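Local coordinates for enoyl-CoA hydratase/isomerase family protein (Pseudomonas syringae pv. tomato, PDB 3OT6) that probably acts on acyl-CoA thioesters as a hydratase or isomerase of the crotonase-like family, at residues A[112-117]-A[148-153]; A[140-145]-A[218-223]. One frame throughout, in Å; residues are numbered along the deposited sequence.

Contact 1. Residues A[112-117]-A[148-153]; sequences LLLSAD and RDRLRK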
ATOM      1  N   LEU A 112      -1.692  -1.545  -0.166  1.00 22.53           N
ATOM      2  CA  LEU A 112      -0.672  -0.522  -0.084  1.00 23.11           C
ATOM      3  C   LEU A 112      -1.303   0.777   0.392  1.00 22.67           C
ATOM      4  O   LEU A 112      -0.637   1.507   1.141  1.00 23.52           O
ATOM      5  CB  LEU A 112       0.039  -0.278  -1.413  1.00 23.63           C
ATOM      6  CG  LEU A 112       0.803  -1.430  -2.025  1.00 25.15           C
ATOM      7  CD1 LEU A 112       1.430  -0.905  -3.366  1.00 24.92           C
ATOM      8  CD2 LEU A 112       1.842  -1.867  -1.069  1.00 27.90           C
ATOM      9  N   LEU A 113      -2.537   1.083  -0.047  1.00 21.32           N
ATOM     10  CA  LEU A 113      -3.260   2.303   0.405  1.00 20.80           C
ATOM     11  C   LEU A 113      -3.639   2.300   1.912  1.00 20.66           C
ATOM     12  O   LEU A 113      -3.853   3.372   2.533  1.00 21.57           O
ATOM     13  CB  LEU A 113      -4.518   2.564  -0.436  1.00 21.31           C
ATOM     14  CG  LEU A 113      -4.393   2.633  -1.978  1.00 21.70           C
ATOM     15  CD1 LEU A 113      -5.739   2.250  -2.608  1.00 18.03           C
ATOM     16  CD2 LEU A 113      -3.928   4.042  -2.375  1.00 18.48           C
ATOM     17  N   LEU A 114      -3.767   1.101   2.467  1.00 19.36           N
ATOM     18  CA  LEU A 114      -4.071   0.901   3.849  1.00 18.88           C
ATOM     19  C   LEU A 114      -2.787   0.906   4.712  1.00 19.92           C
ATOM     20  O   LEU A 114      -2.856   0.711   5.928  1.00 20.17           O
ATOM     21  CB  LEU A 114      -4.861  -0.412   4.010  1.00 17.50           C
ATOM     22  CG  LEU A 114      -6.210  -0.445   3.247  1.00 17.18           C
ATOM     23  CD1 LEU A 114      -7.124  -1.599   3.683  1.00 15.54           C
ATOM     24  CD2 LEU A 114      -6.991   0.871   3.348  1.00 15.53           C
ATOM     25  N   SER A 115      -1.630   1.172   4.103  1.00 19.68           N
ATOM     26  CA  SER A 115      -0.371   1.058   4.807  1.00 20.31           C
ATOM     27  C   SER A 115       0.348   2.421   4.886  1.00 20.32           C
ATOM     28  O   SER A 115       1.512   2.470   5.185  1.00 21.83           O
ATOM     29  CB  SER A 115       0.529   0.102   4.033  1.00 20.60           C
ATOM     30  OG  SER A 115      -0.049  -1.180   4.003  1.00 25.41           O
ATOM     31  N   ALA A 116      -0.326   3.515   4.599  1.00 18.99           N
ATOM     32  CA  ALA A 116       0.341   4.766   4.314  1.00 18.40           C
ATOM     33  C   ALA A 116      -0.268   5.847   5.225  1.00 18.89           C
ATOM     34  O   ALA A 116      -1.282   5.617   5.935  1.00 18.51           O
ATOM     35  CB  ALA A 116       0.091   5.143   2.824  1.00 15.74           C
ATOM     36  N   ASP A 117       0.277   7.052   5.108  1.00 19.05           N
ATOM     37  CA  ASP A 117      -0.139   8.168   5.953  1.00 19.79           C
ATOM     38  C   ASP A 117      -1.200   9.057   5.333  1.00 19.56           C
ATOM     39  O   ASP A 117      -1.965   9.669   6.063  1.00 19.50           O
ATOM     40  CB  ASP A 117       1.076   8.927   6.392  1.00 19.61           C
ATOM     41  CG  ASP A 117       1.944   8.060   7.271  1.00 24.62           C
ATOM     42  OD1 ASP A 117       1.413   7.681   8.376  1.00 25.54           O
ATOM     43  OD2 ASP A 117       3.084   7.702   6.831  1.00 21.05           O
ATOM     44  N   ARG A 148      -9.179  -3.661   8.727  1.00 20.74           N
ATOM     45  CA  ARG A 148      -9.966  -3.358   9.900  1.00 20.42           C
ATOM     46  C   ARG A 148      -9.589  -2.017  10.449  1.00 21.59           C
ATOM     47  O   ARG A 148     -10.436  -1.281  10.937  1.00 22.07           O
ATOM     48  CB  ARG A 148      -9.793  -4.431  10.973  1.00 19.29           C
ATOM     49  CG  ARG A 148     -10.900  -4.322  12.044  1.00 19.28           C
ATOM     50  CD  ARG A 148     -10.669  -5.176  13.305  1.00 19.94           C
ATOM     51  NE  ARG A 148     -10.287  -6.575  13.044  1.00 19.64           N
ATOM     52  CZ  ARG A 148     -11.178  -7.541  12.834  1.00 24.81           C
ATOM     53  NH1 ARG A 148     -12.533  -7.259  12.872  1.00 17.57           N
ATOM     54  NH2 ARG A 148     -10.706  -8.784  12.595  1.00 19.63           N
ATOM     55  N   ASP A 149      -8.309  -1.699  10.376  1.00 22.06           N
ATOM     56  CA  ASP A 149      -7.804  -0.565  11.075  1.00 22.45           C
ATOM     57  C   ASP A 149      -8.084   0.692  10.309  1.00 22.14           C
ATOM     58  O   ASP A 149      -8.145   1.743  10.935  1.00 23.92           O
ATOM     59  CB  ASP A 149      -6.271  -0.692  11.348  1.00 23.67           C
ATOM     60  CG  ASP A 149      -5.794   0.312  12.410  1.00 25.87           C
ATOM     61  OD1 ASP A 149      -6.263   0.179  13.578  1.00 27.35           O
ATOM     62  OD2 ASP A 149      -5.034   1.261  12.078  1.00 25.36           O
ATOM     63  N   ARG A 150      -8.240   0.621   8.981  1.00 20.41           N
ATOM     64  CA  ARG A 150      -8.402   1.843   8.177  1.00 19.68           C
ATOM     65  C   ARG A 150      -9.806   2.059   7.557  1.00 19.73           C
ATOM     66  O   ARG A 150     -10.189   3.205   7.255  1.00 19.52           O
ATOM     67  CB  ARG A 150      -7.367   1.906   7.005  1.00 19.41           C
ATOM     68  CG  ARG A 150      -7.271   3.342   6.331  1.00 21.08           C
ATOM     69  CD  ARG A 150      -6.615   4.427   7.287  1.00 17.05           C
ATOM     70  NE  ARG A 150      -5.256   3.977   7.548  1.00 19.47           N
ATOM     71  CZ  ARG A 150      -4.158   4.446   6.960  1.00 18.62           C
ATOM     72  NH1 ARG A 150      -4.190   5.474   6.123  1.00 18.17           N
ATOM     73  NH2 ARG A 150      -3.007   3.881   7.238  1.00 19.42           N
ATOM     74  N   LEU A 151     -10.511   0.972   7.261  1.00 18.72           N
ATOM     75  CA  LEU A 151     -11.735   1.078   6.493  1.00 19.48           C
ATOM     76  C   LEU A 151     -12.913   1.469   7.392  1.00 20.59           C
ATOM     77  O   LEU A 151     -12.951   1.097   8.577  1.00 20.69           O
ATOM     78  CB  LEU A 151     -12.031  -0.232   5.784  1.00 18.70           C
ATOM     79  CG  LEU A 151     -11.010  -0.554   4.689  1.00 19.82           C
ATOM     80  CD1 LEU A 151     -11.487  -1.783   3.962  1.00 17.40           C
ATOM     81  CD2 LEU A 151     -10.665   0.617   3.664  1.00 20.26           C
ATOM     82  N   ARG A 152     -13.834   2.263   6.851  1.00 20.36           N
ATOM     83  CA  ARG A 152     -15.029   2.601   7.576  1.00 20.94           C
ATOM     84  C   ARG A 152     -15.774   1.282   7.963  1.00 21.56           C
ATOM     85  O   ARG A 152     -15.914   0.346   7.168  1.00 21.20           O
ATOM     86  CB  ARG A 152     -15.825   3.541   6.702  1.00 21.26           C
ATOM     87  CG  ARG A 152     -17.326   3.538   6.814  1.00 26.27           C
ATOM     88  CD  ARG A 152     -17.888   4.672   5.957  1.00 35.86           C
ATOM     89  NE  ARG A 152     -19.351   4.695   5.764  1.00 46.84           N
ATOM     90  CZ  ARG A 152     -20.313   4.908   6.691  1.00 50.97           C
ATOM     91  NH1 ARG A 152     -20.059   5.083   8.005  1.00 50.22           N
ATOM     92  NH2 ARG A 152     -21.582   4.913   6.283  1.00 51.53           N
ATOM     93  N   LYS A 153     -16.211   1.188   9.212  1.00 22.30           N
ATOM     94  CA  LYS A 153     -16.771  -0.073   9.741  1.00 23.20           C
ATOM     95  C   LYS A 153     -17.783  -0.808   8.822  1.00 24.09           C
ATOM     96  O   LYS A 153     -17.794  -2.063   8.759  1.00 25.00           O
ATOM     97  CB  LYS A 153     -17.385   0.136  11.125  1.00 22.83           C
ATOM     98  CG  LYS A 153     -16.360   0.391  12.194  1.00 20.08           C
ATOM     99  CD  LYS A 153     -17.000   0.855  13.464  1.00 18.48           C
ATOM    100  CE  LYS A 153     -15.988   1.153  14.516  1.00 18.79           C
ATOM    101  NZ  LYS A 153     -15.828  -0.062  15.397  1.00 23.71           N
TER
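Leu114 lays its CD2 methyl against the base of the Arg150 side chain, 3.8 Å from Arg150 CB, and the two side chains run past each other in opposite senses. In this crotonase-like fold the contact joins the turn between helix 108-113 and strand 118-122 to the C-terminal end of helix 141-150, and it shows how a long arginine can serve a backbone carbonyl while its aliphatic part packs on a leucine. Arg150 CG stands anti to the backbone N (chi1 -166°), and the chain bends again at chi2 and chi3 before its guanidinium reaches Ala116. The guanidinium then meets Ala116 O end-on: both terminal nitrogens donate to this one oxygen, NH2 at 2.8 Å and NH1 at 2.9 Å. The carbonyl oxygen lies nearly in the guanidinium plane, and the two bonds centre the end of that group on it. NH2 sits in the carbonyl plane of Ala116, whereas NH1 is tilted 32° from it. Neither bond is straight, as expected when one acceptor is shared by two nitrogens of the same group. Leu113 O and the carbonyl carbon of Leu114 lie over one guanidinium face, and Leu91 of helix 73-91 also touches the Arg150 side chain. Arg119 NE lies close to Arg150 NH1, a like charge, while Arg119 NH1 bonds Leu113 O. Beside this polar grip, Leu114 and Leu151 cross at about a right angle and meet through their methyls, with Leu114 CD2 3.7 Å from Leu151 CD2.

Contact 2. Residues A[140-145]-A[218-223]; sequences HHAGIE and DTLDAA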
ATOM      1  N   HIS A 140      -6.083 -13.511   4.540  1.00 21.08           N
ATOM      2  CA  HIS A 140      -5.113 -13.711   5.586  1.00 21.93           C
ATOM      3  C   HIS A 140      -5.309 -12.722   6.737  1.00 22.26           C
ATOM      4  O   HIS A 140      -5.885 -11.647   6.563  1.00 23.18           O
ATOM      5  CB  HIS A 140      -3.690 -13.632   4.999  1.00 22.42           C
ATOM      6  CG  HIS A 140      -3.367 -12.353   4.266  1.00 22.89           C
ATOM      7  ND1 HIS A 140      -4.223 -11.756   3.364  1.00 24.78           N
ATOM      8  CD2 HIS A 140      -2.246 -11.592   4.262  1.00 23.71           C
ATOM      9  CE1 HIS A 140      -3.648 -10.689   2.838  1.00 21.09           C
ATOM     10  NE2 HIS A 140      -2.450 -10.560   3.379  1.00 19.86           N
ATOM     11  N   HIS A 141      -4.847 -13.086   7.926  1.00 21.99           N
ATOM     12  CA  HIS A 141      -4.927 -12.193   9.065  1.00 21.44           C
ATOM     13  C   HIS A 141      -4.344 -10.792   8.814  1.00 21.43           C
ATOM     14  O   HIS A 141      -4.994  -9.793   9.103  1.00 22.80           O
ATOM     15  CB  HIS A 141      -4.343 -12.832  10.314  1.00 21.26           C
ATOM     16  CG  HIS A 141      -5.201 -13.895  10.903  1.00 22.54           C
ATOM     17  ND1 HIS A 141      -6.430 -13.629  11.475  1.00 24.79           N
ATOM     18  CD2 HIS A 141      -5.025 -15.236  10.999  1.00 22.58           C
ATOM     19  CE1 HIS A 141      -6.956 -14.758  11.929  1.00 23.39           C
ATOM     20  NE2 HIS A 141      -6.123 -15.743  11.656  1.00 20.15           N
ATOM     21  N   ALA A 142      -3.153 -10.704   8.255  1.00 21.28           N
ATOM     22  CA  ALA A 142      -2.557  -9.413   7.990  1.00 20.60           C
ATOM     23  C   ALA A 142      -3.499  -8.499   7.201  1.00 20.38           C
ATOM     24  O   ALA A 142      -3.673  -7.332   7.564  1.00 20.72           O
ATOM     25  CB  ALA A 142      -1.226  -9.577   7.265  1.00 20.74           C
ATOM     26  N   GLY A 143      -4.120  -9.011   6.131  1.00 19.95           N
ATOM     27  CA  GLY A 143      -4.958  -8.183   5.298  1.00 17.48           C
ATOM     28  C   GLY A 143      -6.226  -7.805   6.056  1.00 19.10           C
ATOM     29  O   GLY A 143      -6.729  -6.657   5.987  1.00 19.58           O
ATOM     30  N   ILE A 144      -6.789  -8.756   6.781  1.00 19.57           N
ATOM     31  CA  ILE A 144      -8.004  -8.464   7.523  1.00 20.44           C
ATOM     32  C   ILE A 144      -7.694  -7.291   8.433  1.00 21.51           C
ATOM     33  O   ILE A 144      -8.454  -6.319   8.486  1.00 21.44           O
ATOM     34  CB  ILE A 144      -8.419  -9.656   8.374  1.00 21.19           C
ATOM     35  CG1 ILE A 144      -9.004 -10.780   7.464  1.00 20.97           C
ATOM     36  CG2 ILE A 144      -9.323  -9.180   9.490  1.00 17.36           C
ATOM     37  CD1 ILE A 144      -9.129 -12.148   8.138  1.00 22.05           C
ATOM     38  N   GLU A 145      -6.546  -7.390   9.108  1.00 21.51           N
ATOM     39  CA  GLU A 145      -6.157  -6.438  10.137  1.00 22.08           C
ATOM     40  C   GLU A 145      -5.747  -5.052   9.574  1.00 21.50           C
ATOM     41  O   GLU A 145      -6.087  -4.010  10.174  1.00 21.34           O
ATOM     42  CB  GLU A 145      -5.096  -7.042  11.078  1.00 23.29           C
ATOM     43  CG  GLU A 145      -5.622  -8.217  12.003  1.00 24.21           C
ATOM     44  CD  GLU A 145      -6.986  -7.932  12.669  1.00 30.52           C
ATOM     45  OE1 GLU A 145      -7.252  -6.768  13.023  1.00 29.89           O
ATOM     46  OE2 GLU A 145      -7.829  -8.880  12.822  1.00 34.95           O
ATOM     47  N   ASP A 218       1.903  -4.549  16.621  1.00 24.06           N
ATOM     48  CA  ASP A 218       2.023  -5.853  17.267  1.00 25.20           C
ATOM     49  C   ASP A 218       1.112  -6.879  16.634  1.00 25.04           C
ATOM     50  O   ASP A 218       1.546  -7.986  16.379  1.00 26.77           O
ATOM     51  CB  ASP A 218       1.792  -5.752  18.792  1.00 25.00           C
ATOM     52  CG  ASP A 218       2.840  -4.863  19.462  1.00 29.45           C
ATOM     53  OD1 ASP A 218       3.937  -4.618  18.822  1.00 32.62           O
ATOM     54  OD2 ASP A 218       2.562  -4.404  20.601  1.00 29.88           O
ATOM     55  N   THR A 219      -0.141  -6.502  16.397  1.00 24.56           N
ATOM     56  CA  THR A 219      -1.121  -7.310  15.721  1.00 24.33           C
ATOM     57  C   THR A 219      -0.672  -7.806  14.336  1.00 25.45           C
ATOM     58  O   THR A 219      -0.931  -8.973  13.966  1.00 26.03           O
ATOM     59  CB  THR A 219      -2.428  -6.527  15.547  1.00 24.23           C
ATOM     60  OG1 THR A 219      -2.948  -6.206  16.830  1.00 22.11           O
ATOM     61  CG2 THR A 219      -3.450  -7.351  14.776  1.00 22.54           C
ATOM     62  N   LEU A 220      -0.051  -6.930  13.557  1.00 25.34           N
ATOM     63  CA  LEU A 220       0.516  -7.332  12.282  1.00 26.16           C
ATOM     64  C   LEU A 220       1.663  -8.347  12.469  1.00 27.39           C
ATOM     65  O   LEU A 220       1.748  -9.278  11.670  1.00 28.17           O
ATOM     66  CB  LEU A 220       0.979  -6.122  11.438  1.00 25.31           C
ATOM     67  CG  LEU A 220      -0.116  -5.278  10.760  1.00 27.76           C
ATOM     68  CD1 LEU A 220       0.436  -3.920  10.182  1.00 24.88           C
ATOM     69  CD2 LEU A 220      -0.826  -6.093   9.687  1.00 28.30           C
ATOM     70  N   ASP A 221       2.545  -8.166  13.467  1.00 27.62           N
ATOM     71  CA  ASP A 221       3.618  -9.140  13.724  1.00 29.71           C
ATOM     72  C   ASP A 221       3.030 -10.557  14.083  1.00 29.95           C
ATOM     73  O   ASP A 221       3.493 -11.556  13.554  1.00 31.04           O
ATOM     74  CB  ASP A 221       4.626  -8.644  14.807  1.00 29.45           C
ATOM     75  CG  ASP A 221       5.408  -7.406  14.367  1.00 34.87           C
ATOM     76  OD1 ASP A 221       5.466  -7.076  13.158  1.00 40.10           O
ATOM     77  OD2 ASP A 221       5.940  -6.686  15.238  1.00 41.94           O
ATOM     78  N   ALA A 222       2.031 -10.613  14.971  1.00 29.16           N
ATOM     79  CA  ALA A 222       1.357 -11.839  15.326  1.00 29.30           C
ATOM     80  C   ALA A 222       0.727 -12.446  14.076  1.00 29.41           C
ATOM     81  O   ALA A 222       0.903 -13.628  13.820  1.00 31.28           O
ATOM     82  CB  ALA A 222       0.284 -11.608  16.428  1.00 28.00           C
ATOM     83  N   ALA A 223       0.037 -11.624  13.288  1.00 28.99           N
ATOM     84  CA  ALA A 223      -0.660 -12.035  12.063  1.00 27.79           C
ATOM     85  C   ALA A 223       0.291 -12.623  11.062  1.00 27.71           C
ATOM     86  O   ALA A 223      -0.004 -13.638  10.456  1.00 27.25           O
ATOM     87  CB  ALA A 223      -1.394 -10.845  11.426  1.00 26.74           C
TER
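Ala223 points its CB into the first turn of helix 141-150, where the methyl lies 3.7 Å from His141 CB and 3.6 Å from the backbone N of Ala142. The case illustrates close helix packing through small residues: the axes of 141-145 and 218-223 approach to 8.9 Å and run nearly antiparallel, at 156°, with no hydrogen bond between the two segments. About a turn earlier in the helix than Ala223, Leu220 reaches across with one branch of its isobutyl group. Its CD2 methyl rests 3.8 Å from Ala142 O and lies more loosely, at 4.3 Å, from Ala142 CB, so that alanine is met by both Leu220 and Ala223. One residue before Leu220, Thr219 turns CG2 anti to its backbone N, which carries the methyl toward Glu145. Its OG1, anti to the carbonyl carbon instead, bonds Gly215 O within its own helix. The methyl touches the aliphatic part of Glu145, with Thr219 CG2 3.6 Å from Glu145 CG, and the two side chains cross at about a right angle. Glu145 is bent at chi2 (-45°), which turns CD back from an extended course; its methylene portion faces the threonine, while OE2 forms a salt bridge with Arg148 about one turn on in the same helix. Asp227, farther along helix 202-230, accepts bonds from the backbone N atoms of His141 and Ala142 and so ties down the start of helix 141-150. Helix 73-91 adjoins both segments, with Ser84 touching Ala142 and Leu91 touching Leu220.

Contacts 1 and 2 lie at opposite ends of helix 141-150, their centres about 13 Å apart, and show how one short helix can be secured twice. The 140-145 segment packs on the long C-terminal helix 202-230, and the 148-153 segment meets the turn leading into strand 118-122 of the six-stranded mixed sheet. In chain order the segments run 112-117, 140-145, 148-153 and 218-223, so the two pairings interleave. Asp117 adds a further tie, through salt bridges to Lys209 and Arg213 of helix 202-230. Contact 1 is the more buried; together they connect the sheet side of this crotonase-like fold with its C-terminal helix.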